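Local coordinates for protein glutaryl-CoA dehydrogenase (PDB 3SF6) that belongs to the acyl-CoA dehydrogenase family of flavoproteins and carries dihydroflavine-adenine dinucleotide in a pocket of its fold, at residues 246-250 and 251-255. Sequence-based numbering, arbitrary orientation.
Sequences PGATS and LGAPL. With SO4 (sulfate ion), chain M.
The chain, extended at S250 in the loop after strand 229-240, turns into helix 252-286 from L251 onward, and a 3.1 Å bond from A253 N to S250 O closes the turn. S250 caps this first turn: with chi1 at 72°, OG sits between its own backbone N and carbonyl carbon and accepts from G252 N at 3.1 Å, in a rather bent bond (136° at the hydrogen). Serine is a common choice here, since its short hydroxyl can reach an amide that no earlier helical carbonyl serves. L251 N points instead to a sulfate, probably from the crystallisation liquor, and meets its O4 at 2.9 Å in a nearly straight bond; I201 N holds the same ion. P254 suits the first turn because it has no amide hydrogen to satisfy, and its CD rests 3.5 Å from S250 O. On the buried side, the methyls of A248 and A253 touch, CB to CB, at a tight 3.5 Å; residues this small let loop and helix close together against F126 and W194. The S250 hydroxyl, the S250 carbonyl and the sulfate thus accept from the amides of G252, A253 and L251 in turn, and the sulfate's negative charge would probably interact favourably with the helix dipole.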
loop_
_atom_site.group_PDB
_atom_site.type_symbol
_atom_site.label_atom_id
_atom_site.label_comp_id
_atom_site.label_asym_id
_atom_site.label_seq_id
_atom_site.Cartn_x
_atom_site.Cartn_y
_atom_site.Cartn_z
ATOM N N PRO A 246 11.448 34.698 29.762
ATOM C CA PRO A 246 12.285 35.710 29.137
ATOM C C PRO A 246 13.026 35.263 27.886
ATOM O O PRO A 246 13.359 36.084 27.040
ATOM C CB PRO A 246 13.284 36.086 30.263
ATOM C CG PRO A 246 13.294 34.898 31.174
ATOM C CD PRO A 246 11.894 34.370 31.134
ATOM N N GLY A 247 13.328 33.977 27.777
ATOM C CA GLY A 247 14.156 33.498 26.685
ATOM C C GLY A 247 13.381 33.169 25.418
ATOM O O GLY A 247 14.000 32.967 24.362
ATOM N N ALA A 248 12.047 33.229 25.501
ATOM C CA ALA A 248 11.180 32.885 24.369
ATOM C C ALA A 248 10.777 34.140 23.625
ATOM O O ALA A 248 10.048 34.972 24.158
ATOM C CB ALA A 248 9.952 32.080 24.844
ATOM N N THR A 249 11.311 34.313 22.415
ATOM C CA THR A 249 11.085 35.573 21.678
ATOM C C THR A 249 10.509 35.364 20.262
ATOM O O THR A 249 10.389 36.319 19.478
ATOM C CB THR A 249 12.360 36.421 21.599
ATOM O OG1 THR A 249 13.372 35.686 20.912
ATOM C CG2 THR A 249 12.857 36.840 23.015
ATOM N N SER A 250 10.142 34.135 19.936
ATOM C CA SER A 250 9.574 33.850 18.621
ATOM C C SER A 250 8.875 32.507 18.631
ATOM O O SER A 250 8.941 31.777 19.609
ATOM C CB SER A 250 10.681 33.823 17.565
ATOM O OG SER A 250 11.482 32.651 17.713
ATOM N N LEU A 251 8.235 32.175 17.511
ATOM C CA LEU A 251 7.619 30.855 17.321
ATOM C C LEU A 251 8.640 29.734 17.466
ATOM O O LEU A 251 8.314 28.589 17.791
ATOM C CB LEU A 251 6.932 30.780 15.939
ATOM C CG LEU A 251 6.011 29.571 15.714
ATOM C CD1 LEU A 251 4.730 29.597 16.612
ATOM C CD2 LEU A 251 5.655 29.486 14.215
ATOM N N GLY A 252 9.910 30.029 17.219
ATOM C CA GLY A 252 10.912 28.999 17.414
ATOM C C GLY A 252 10.972 28.420 18.827
ATOM O O GLY A 252 11.337 27.243 18.989
ATOM N N ALA A 253 10.585 29.192 19.851
ATOM C CA ALA A 253 10.593 28.657 21.240
ATOM C C ALA A 253 9.623 27.488 21.411
ATOM O O ALA A 253 10.064 26.419 21.811
ATOM C CB ALA A 253 10.340 29.778 22.281
ATOM N N PRO A 254 8.324 27.654 21.085
ATOM C CA PRO A 254 7.495 26.468 21.264
ATOM C C PRO A 254 7.889 25.316 20.341
ATOM O O PRO A 254 7.767 24.148 20.721
ATOM C CB PRO A 254 6.070 26.974 20.949
ATOM C CG PRO A 254 6.265 28.273 20.213
ATOM C CD PRO A 254 7.497 28.851 20.832
ATOM N N LEU A 255 8.355 25.639 19.144
ATOM C CA LEU A 255 8.814 24.611 18.216
ATOM C C LEU A 255 10.003 23.833 18.736
ATOM O O LEU A 255 10.097 22.630 18.478
ATOM C CB LEU A 255 9.126 25.167 16.801
ATOM C CG LEU A 255 7.928 25.777 16.055
ATOM C CD1 LEU A 255 8.298 26.282 14.659
ATOM C CD2 LEU A 255 6.794 24.813 15.972
HETATM S S SO4 M . 7.419 35.438 15.589
HETATM O O1 SO4 M . 8.492 36.206 14.990
HETATM O O2 SO4 M . 6.160 35.781 14.912
HETATM O O3 SO4 M . 7.314 35.808 16.967
HETATM O O4 SO4 M . 7.753 34.013 15.336
#